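Local coordinates for uncharacterized protein (Bacteroides ovatus CL02T12C04, PDB 6PTM) that probably acts as an exo-carrageenase of glycoside hydrolase family 42, cleaving carrageenan-derived sugar chains from their ends, at residues Y493-I498 and N722-G727; K589-G594 and G706-V711. All blocks are in the same frame, centred on the assembly; numbering follows the deposited sequence.

Neighbouring strands of one antiparallel sheet, 718-725 and 707-715, each lend a segment to these contacts, so the C-terminal beta domain meets a different part of the enzyme in each. Contact 1 sets it against helix 486-498 of the probably catalytic barrel, contact 2 against the turn after helix 579-590 of the domain built on the five-stranded parallel sheet. Every touching residue of contact 1 is buried, and one hydrogen bond is set among apolar branches. Contact 2, further from the centre and at the sheet's outer strand, is mostly buried but wetter, relying on an amide-carboxylate bond, a glycine-indole CH-pi contact and bridging waters. Backbone bonds between the strands, including R710 N to N722 O, join the two.

Contact 1. Residues Y493-I498 and N722-G727; sequences YWLATI and NIVNIG
W494 and N722 make the tight end of a helix-on-sheet junction, where helix 486-498, the barrel helix between strands 466-471 and 503-506, runs against strand 718-725 of the C-terminal beta domain. The indole NE1 donates a hydrogen bond to OD1 of N722 at 2.8 Å and nearly straight (166°), in the carbonyl plane and on a lone pair. Indole and amide lie almost coplanar, 12° apart, so the ring meets the amide edge-on. With its CG anti to the backbone N (chi1 178°), N722 extends its amide toward the helix, where I498 comes at it from the opposite direction, CG1 resting 3.8 Å from ND2. F557 of helix 551-559 also packs on N722. Toward the other end the fit is looser but not wet, for every touching residue is buried. V724 reaches in with a single methyl, CG2, which stands 4.1 Å from W494 CD1 and 4.2 Å from L495 CD1. Y443 and W447 pack on I726 there, and E708 on both I726 and L495. L495 crosses I726 at about a right angle, its CD2 branch 4.0 Å from CG1 of that isoleucine.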
ATOM      1  N   TYR A 493      -1.722   7.566  -7.845  1.00 12.03           N
ATOM      2  CA  TYR A 493      -1.365   6.251  -8.414  1.00 13.45           C
ATOM      3  C   TYR A 493       0.082   6.350  -8.888  1.00 12.76           C
ATOM      4  O   TYR A 493       0.836   5.393  -8.792  1.00 12.85           O
ATOM      5  CB  TYR A 493      -2.344   5.803  -9.501  1.00 13.80           C
ATOM      6  CG  TYR A 493      -3.567   5.143  -8.932  1.00 13.67           C
ATOM      7  CD1 TYR A 493      -4.613   5.911  -8.456  1.00 13.78           C
ATOM      8  CD2 TYR A 493      -3.660   3.774  -8.806  1.00 13.94           C
ATOM      9  CE1 TYR A 493      -5.726   5.332  -7.868  1.00 14.77           C
ATOM     10  CE2 TYR A 493      -4.788   3.176  -8.250  1.00 14.94           C
ATOM     11  CZ  TYR A 493      -5.815   3.960  -7.754  1.00 14.17           C
ATOM     12  OH  TYR A 493      -6.924   3.411  -7.189  1.00 16.61           O
ATOM     13  N   TRP A 494       0.455   7.510  -9.404  1.00 12.21           N
ATOM     14  CA  TRP A 494       1.826   7.702  -9.924  1.00 12.33           C
ATOM     15  C   TRP A 494       2.807   7.587  -8.740  1.00 12.72           C
ATOM     16  O   TRP A 494       3.814   6.833  -8.814  1.00 11.33           O
ATOM     17  CB  TRP A 494       1.925   9.051 -10.651  1.00 11.93           C
ATOM     18  CG  TRP A 494       3.241   9.229 -11.332  1.00 12.06           C
ATOM     19  CD1 TRP A 494       4.412   9.603 -10.761  1.00 12.00           C
ATOM     20  CD2 TRP A 494       3.524   8.998 -12.721  1.00 12.50           C
ATOM     21  NE1 TRP A 494       5.404   9.631 -11.694  1.00 12.65           N
ATOM     22  CE2 TRP A 494       4.890   9.274 -12.909  1.00 12.05           C
ATOM     23  CE3 TRP A 494       2.753   8.605 -13.813  1.00 12.34           C
ATOM     24  CZ2 TRP A 494       5.501   9.138 -14.144  1.00 12.61           C
ATOM     25  CZ3 TRP A 494       3.351   8.472 -15.037  1.00 12.23           C
ATOM     26  CH2 TRP A 494       4.712   8.724 -15.199  1.00 12.96           C
ATOM     27  N   LEU A 495       2.543   8.349  -7.679  1.00 12.02           N
ATOM     28  CA  LEU A 495       3.439   8.393  -6.509  1.00 11.99           C
ATOM     29  C   LEU A 495       3.546   6.990  -5.885  1.00 12.12           C
ATOM     30  O   LEU A 495       4.676   6.506  -5.646  1.00 10.83           O
ATOM     31  CB  LEU A 495       2.906   9.456  -5.540  1.00 13.08           C
ATOM     32  CG  LEU A 495       3.670   9.621  -4.235  1.00 12.74           C
ATOM     33  CD1 LEU A 495       5.074  10.137  -4.480  1.00 13.37           C
ATOM     34  CD2 LEU A 495       2.872  10.511  -3.284  1.00 15.10           C
ATOM     35  N   ALA A 496       2.413   6.317  -5.662  1.00 11.86           N
ATOM     36  CA  ALA A 496       2.398   4.973  -5.064  1.00 12.51           C
ATOM     37  C   ALA A 496       3.250   4.025  -5.930  1.00 12.94           C
ATOM     38  O   ALA A 496       4.037   3.204  -5.364  1.00 11.52           O
ATOM     39  CB  ALA A 496       0.989   4.468  -4.912  1.00 13.50           C
ATOM     40  N   THR A 497       3.167   4.178  -7.249  1.00 12.08           N
ATOM     41  CA  THR A 497       3.916   3.315  -8.186  1.00 13.06           C
ATOM     42  C   THR A 497       5.415   3.621  -8.087  1.00 12.87           C
ATOM     43  O   THR A 497       6.211   2.664  -8.056  1.00 12.73           O
ATOM     44  CB  THR A 497       3.377   3.417  -9.617  1.00 12.43           C
ATOM     45  OG1 THR A 497       1.988   3.098  -9.557  1.00 11.87           O
ATOM     46  CG2 THR A 497       4.141   2.450 -10.491  1.00 12.89           C
ATOM     47  N   ILE A 498       5.790   4.891  -7.979  1.00 12.88           N
ATOM     48  CA  ILE A 498       7.215   5.257  -7.753  1.00 13.98           C
ATOM     49  C   ILE A 498       7.745   4.528  -6.498  1.00 13.56           C
ATOM     50  O   ILE A 498       8.919   4.098  -6.509  1.00 13.69           O
ATOM     51  CB  ILE A 498       7.392   6.777  -7.692  1.00 14.58           C
ATOM     52  CG1 ILE A 498       7.153   7.414  -9.073  1.00 15.92           C
ATOM     53  CG2 ILE A 498       8.750   7.137  -7.086  1.00 13.70           C
ATOM     54  CD1 ILE A 498       8.155   7.055 -10.136  1.00 16.00           C
ATOM     55  N   ASN A 722      11.789  12.869 -11.832  1.00 14.79           N
ATOM     56  CA  ASN A 722      10.402  12.600 -11.414  1.00 13.53           C
ATOM     57  C   ASN A 722      10.076  13.566 -10.275  1.00 13.16           C
ATOM     58  O   ASN A 722      10.861  13.623  -9.308  1.00 11.78           O
ATOM     59  CB  ASN A 722      10.261  11.152 -10.969  1.00 14.13           C
ATOM     60  CG  ASN A 722       8.857  10.860 -10.486  1.00 14.75           C
ATOM     61  OD1 ASN A 722       7.955  10.743 -11.299  1.00 14.08           O
ATOM     62  ND2 ASN A 722       8.661  10.865  -9.180  1.00 15.44           N
ATOM     63  N   ILE A 723       8.980  14.318 -10.379  1.00 13.44           N
ATOM     64  CA  ILE A 723       8.573  15.262  -9.298  1.00 13.94           C
ATOM     65  C   ILE A 723       7.092  15.066  -9.073  1.00 14.59           C
ATOM     66  O   ILE A 723       6.350  15.098 -10.077  1.00 14.74           O
ATOM     67  CB  ILE A 723       8.872  16.729  -9.623  1.00 14.03           C
ATOM     68  CG1 ILE A 723      10.269  16.941 -10.187  1.00 14.47           C
ATOM     69  CG2 ILE A 723       8.637  17.565  -8.385  1.00 15.71           C
ATOM     70  CD1 ILE A 723      10.502  18.379 -10.647  1.00 15.86           C
ATOM     71  N   VAL A 724       6.689  14.868  -7.815  1.00 13.40           N
ATOM     72  CA  VAL A 724       5.256  14.914  -7.434  1.00 13.86           C
ATOM     73  C   VAL A 724       5.104  15.952  -6.327  1.00 13.78           C
ATOM     74  O   VAL A 724       5.793  15.850  -5.323  1.00 13.08           O
ATOM     75  CB  VAL A 724       4.757  13.536  -6.971  1.00 12.67           C
ATOM     76  CG1 VAL A 724       3.267  13.564  -6.707  1.00 12.91           C
ATOM     77  CG2 VAL A 724       5.147  12.458  -7.952  1.00 12.77           C
ATOM     78  N   ASN A 725       4.199  16.906  -6.511  1.00 15.25           N
ATOM     79  CA  ASN A 725       3.878  17.889  -5.456  1.00 15.32           C
ATOM     80  C   ASN A 725       2.858  17.258  -4.504  1.00 15.07           C
ATOM     81  O   ASN A 725       1.670  17.178  -4.862  1.00 15.60           O
ATOM     82  CB  ASN A 725       3.401  19.209  -6.038  1.00 15.21           C
ATOM     83  CG  ASN A 725       3.242  20.269  -4.975  1.00 14.96           C
ATOM     84  OD1 ASN A 725       3.670  20.083  -3.834  1.00 14.65           O
ATOM     85  ND2 ASN A 725       2.658  21.397  -5.345  1.00 14.27           N
ATOM     86  N   ILE A 726       3.339  16.827  -3.338  1.00 15.72           N
ATOM     87  CA  ILE A 726       2.532  16.229  -2.239  1.00 18.10           C
ATOM     88  C   ILE A 726       2.041  17.392  -1.371  1.00 16.26           C
ATOM     89  O   ILE A 726       1.170  17.168  -0.545  1.00 14.93           O
ATOM     90  CB  ILE A 726       3.370  15.237  -1.410  1.00 22.29           C
ATOM     91  CG1 ILE A 726       4.086  14.204  -2.278  1.00 26.48           C
ATOM     92  CG2 ILE A 726       2.495  14.533  -0.384  1.00 27.15           C
ATOM     93  CD1 ILE A 726       5.132  13.380  -1.511  1.00 28.21           C
ATOM     94  N   GLY A 727       2.581  18.592  -1.579  1.00 16.39           N
ATOM     95  CA  GLY A 727       2.218  19.803  -0.815  1.00 18.05           C
ATOM     96  C   GLY A 727       0.814  20.313  -1.133  1.00 18.35           C
ATOM     97  O   GLY A 727       0.286  20.082  -2.239  1.00 16.74           O
TER

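Contact 2. Residues K589-G594 and G706-V711; sequences KLNFSG and GCEWRV. With EDO (1,2-ethanediol), chain E; EDO (1,2-ethanediol), chain F.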
ATOM      1  N   LYS A 589      11.928  14.664   7.253  1.00 16.46           N
ATOM      2  CA  LYS A 589      13.124  15.528   7.248  1.00 16.40           C
ATOM      3  C   LYS A 589      14.045  15.115   6.107  1.00 16.28           C
ATOM      4  O   LYS A 589      14.624  15.996   5.512  1.00 14.83           O
ATOM      5  CB  LYS A 589      13.808  15.467   8.618  1.00 18.41           C
ATOM      6  CG  LYS A 589      14.926  16.461   8.779  1.00 21.55           C
ATOM      7  CD  LYS A 589      14.400  17.889   8.804  1.00 22.12           C
ATOM      8  CE  LYS A 589      15.440  18.887   9.238  1.00 25.52           C
ATOM      9  NZ  LYS A 589      14.820  20.235   9.296  1.00 29.50           N
ATOM     10  N   LEU A 590      14.149  13.820   5.786  1.00 16.41           N
ATOM     11  CA  LEU A 590      15.134  13.323   4.803  1.00 17.46           C
ATOM     12  C   LEU A 590      14.523  13.187   3.396  1.00 17.11           C
ATOM     13  O   LEU A 590      15.283  13.093   2.475  1.00 17.35           O
ATOM     14  CB  LEU A 590      15.695  11.975   5.269  1.00 17.17           C
ATOM     15  CG  LEU A 590      16.485  11.954   6.580  1.00 17.48           C
ATOM     16  CD1 LEU A 590      16.958  10.532   6.860  1.00 16.00           C
ATOM     17  CD2 LEU A 590      17.656  12.928   6.557  1.00 18.18           C
ATOM     18  N   ASN A 591      13.206  13.148   3.250  1.00 17.54           N
ATOM     19  CA  ASN A 591      12.527  12.602   2.047  1.00 17.39           C
ATOM     20  C   ASN A 591      12.391  13.604   0.886  1.00 17.99           C
ATOM     21  O   ASN A 591      11.925  13.174  -0.214  1.00 16.80           O
ATOM     22  CB  ASN A 591      11.109  12.128   2.343  1.00 17.87           C
ATOM     23  CG  ASN A 591      10.575  11.304   1.195  1.00 17.59           C
ATOM     24  OD1 ASN A 591      11.255  10.384   0.755  1.00 17.74           O
ATOM     25  ND2 ASN A 591       9.402  11.655   0.695  1.00 16.74           N
ATOM     26  N   PHE A 592      12.812  14.858   1.047  1.00 17.30           N
ATOM     27  CA  PHE A 592      12.634  15.872  -0.020  1.00 17.01           C
ATOM     28  C   PHE A 592      13.997  16.382  -0.476  1.00 16.79           C
ATOM     29  O   PHE A 592      14.081  17.546  -0.847  1.00 15.42           O
ATOM     30  CB  PHE A 592      11.690  16.987   0.465  1.00 17.09           C
ATOM     31  CG  PHE A 592      10.340  16.460   0.853  1.00 16.25           C
ATOM     32  CD1 PHE A 592      10.122  15.976   2.134  1.00 16.37           C
ATOM     33  CD2 PHE A 592       9.327  16.358  -0.076  1.00 15.21           C
ATOM     34  CE1 PHE A 592       8.904  15.446   2.488  1.00 16.04           C
ATOM     35  CE2 PHE A 592       8.100  15.835   0.285  1.00 16.88           C
ATOM     36  CZ  PHE A 592       7.897  15.355   1.562  1.00 16.10           C
ATOM     37  N   SER A 593      15.000  15.507  -0.547  1.00 16.62           N
ATOM     38  CA  SER A 593      16.388  15.864  -0.957  1.00 14.92           C
ATOM     39  C   SER A 593      16.792  15.115  -2.234  1.00 14.33           C
ATOM     40  O   SER A 593      17.998  15.051  -2.494  1.00 16.28           O
ATOM     41  CB  SER A 593      17.372  15.595   0.167  1.00 14.60           C
ATOM     42  OG  SER A 593      17.028  16.327   1.324  1.00 14.98           O
ATOM     43  N   GLY A 594      15.850  14.490  -2.960  1.00 14.11           N
ATOM     44  CA  GLY A 594      16.136  13.787  -4.215  1.00 13.37           C
ATOM     45  C   GLY A 594      16.559  12.329  -4.042  1.00 14.55           C
ATOM     46  O   GLY A 594      16.874  11.679  -5.059  1.00 13.74           O
ATOM     47  N   GLY A 706       7.097  20.200  -0.313  1.00 17.84           N
ATOM     48  CA  GLY A 706       6.094  19.172  -0.658  1.00 15.74           C
ATOM     49  C   GLY A 706       6.436  18.383  -1.913  1.00 14.73           C
ATOM     50  O   GLY A 706       5.697  17.448  -2.225  1.00 13.88           O
ATOM     51  N   CYS A 707       7.441  18.807  -2.685  1.00 14.74           N
ATOM     52  CA  CYS A 707       7.793  18.144  -3.961  1.00 14.76           C
ATOM     53  C   CYS A 707       8.790  17.035  -3.677  1.00 14.78           C
ATOM     54  O   CYS A 707       9.978  17.332  -3.380  1.00 13.30           O
ATOM     55  CB  CYS A 707       8.348  19.136  -4.969  1.00 15.68           C
ATOM     56  SG  CYS A 707       7.087  20.282  -5.548  1.00 16.10           S
ATOM     57  N   GLU A 708       8.317  15.790  -3.738  1.00 14.11           N
ATOM     58  CA  GLU A 708       9.220  14.629  -3.674  1.00 13.22           C
ATOM     59  C   GLU A 708       9.788  14.412  -5.068  1.00 12.74           C
ATOM     60  O   GLU A 708       9.001  14.231  -5.994  1.00 11.02           O
ATOM     61  CB  GLU A 708       8.470  13.379  -3.230  1.00 14.14           C
ATOM     62  CG  GLU A 708       9.422  12.261  -2.864  1.00 14.93           C
ATOM     63  CD  GLU A 708       8.757  10.899  -2.761  1.00 15.83           C
ATOM     64  OE1 GLU A 708       8.431  10.307  -3.834  1.00 17.18           O
ATOM     65  OE2 GLU A 708       8.513  10.481  -1.625  1.00 16.03           O
ATOM     66  N   TRP A 709      11.107  14.411  -5.192  1.00 12.49           N
ATOM     67  CA  TRP A 709      11.786  14.325  -6.505  1.00 12.88           C
ATOM     68  C   TRP A 709      12.827  13.207  -6.517  1.00 13.68           C
ATOM     69  O   TRP A 709      13.304  12.796  -5.409  1.00 13.29           O
ATOM     70  CB  TRP A 709      12.355  15.670  -6.911  1.00 12.82           C
ATOM     71  CG  TRP A 709      13.345  16.247  -5.968  1.00 12.78           C
ATOM     72  CD1 TRP A 709      13.075  16.930  -4.829  1.00 13.23           C
ATOM     73  CD2 TRP A 709      14.762  16.313  -6.161  1.00 13.26           C
ATOM     74  NE1 TRP A 709      14.245  17.343  -4.249  1.00 13.74           N
ATOM     75  CE2 TRP A 709      15.295  17.011  -5.059  1.00 13.22           C
ATOM     76  CE3 TRP A 709      15.629  15.829  -7.139  1.00 13.90           C
ATOM     77  CZ2 TRP A 709      16.656  17.266  -4.926  1.00 13.39           C
ATOM     78  CZ3 TRP A 709      16.983  16.033  -6.986  1.00 14.37           C
ATOM     79  CH2 TRP A 709      17.486  16.740  -5.894  1.00 14.25           C
ATOM     80  N   ARG A 710      13.080  12.669  -7.718  1.00 13.84           N
ATOM     81  CA  ARG A 710      14.040  11.574  -7.951  1.00 13.15           C
ATOM     82  C   ARG A 710      14.715  11.832  -9.290  1.00 13.85           C
ATOM     83  O   ARG A 710      14.112  12.470 -10.147  1.00 13.71           O
ATOM     84  CB  ARG A 710      13.332  10.216  -7.989  1.00 14.60           C
ATOM     85  CG  ARG A 710      12.591   9.832  -6.714  1.00 14.65           C
ATOM     86  CD  ARG A 710      13.489   9.624  -5.490  1.00 15.21           C
ATOM     87  NE  ARG A 710      12.689   9.253  -4.310  1.00 16.20           N
ATOM     88  CZ  ARG A 710      12.127   8.056  -4.108  1.00 17.61           C
ATOM     89  NH1 ARG A 710      12.257   7.069  -4.994  1.00 16.96           N
ATOM     90  NH2 ARG A 710      11.389   7.860  -3.026  1.00 18.33           N
ATOM     91  N   VAL A 711      15.934  11.336  -9.456  1.00 13.63           N
ATOM     92  CA  VAL A 711      16.695  11.472 -10.712  1.00 14.22           C
ATOM     93  C   VAL A 711      17.334  10.131 -11.054  1.00 13.78           C
ATOM     94  O   VAL A 711      18.019   9.568 -10.175  1.00 15.20           O
ATOM     95  CB  VAL A 711      17.750  12.582 -10.586  1.00 13.32           C
ATOM     96  CG1 VAL A 711      18.441  12.823 -11.930  1.00 14.09           C
ATOM     97  CG2 VAL A 711      17.117  13.847 -10.046  1.00 13.45           C
TER
HETATM   98  C1  EDO E 804      22.104   9.186 -11.207  1.00 31.47           C
HETATM   99  O1  EDO E 804      21.100   8.401 -10.587  1.00 35.76           O
HETATM  100  C2  EDO E 804      21.583  10.563 -11.376  1.00 29.46           C
HETATM  101  O2  EDO E 804      21.264  11.254 -10.177  1.00 23.20           O
HETATM  102  C1  EDO F 805      21.699   9.288  -6.990  1.00 29.98           C
HETATM  103  O1  EDO F 805      21.833   8.248  -7.971  1.00 33.46           O
HETATM  104  C2  EDO F 805      20.313   9.778  -6.879  1.00 28.55           C
HETATM  105  O2  EDO F 805      19.851  10.533  -8.002  1.00 22.50           O
HETATM  106  O   HOH W   1      12.519  10.680  -1.822  1.00 11.31           O
HETATM  107  O   HOH W   2      12.941  13.831  -2.829  1.00 12.39           O
HETATM  108  O   HOH W   3      17.166  10.010  -7.122  1.00 13.42           O
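The CA of G594 sits over one face of the W709 indole, and this CH-pi contact is central to the meeting of the loop after helix 579-590 with the outermost strand, 707-715, of the C-terminal sheet. The glycine CA stands 3.3 Å from the centroid of the six-membered ring, only 6° off its normal; the same CA makes a CA-H...O contact with W709 O at 3.2 Å. The tight fit over the ring and the positive phi both suit a glycine. The indole is folded over to this position by a chi1 of 59°, which sets CG between the backbone N and the carbonyl carbon, and its NE1 reaches F592 O in a weak bond. Were W709 reduced to an alanine, G594 would probably lose its aromatic floor and F592 O this weak donor, with a gap opened beside the turn. Two residues before G594 in the loop, F592 turns the edge of its ring, at CD2, to C707 O, 3.5 Å away. N591 adds a short, straight bond, ND2 to E708 OE2, 2.7 Å and 170°, received on the anti lone pair with amide and carboxylate planes nearly perpendicular. Further out, H499 NE2 holds the other carboxylate oxygen, OE1, while one water joins N591 OD1 to R710 NE. A second water bridges N591 O, G594 N and W709 N; a third links G594 O to V711 N and to an ethanediol probably left from crystallisation. E708 and R710 pair by backbone with V724 and N722, whereas W709 N and V711 N turn to these waters, consistent with an edge strand whose outward N-H groups are met by water rather than by another strand; the loop is held by water-mediated backbone bonds, an aromatic face and one amide-carboxylate bond.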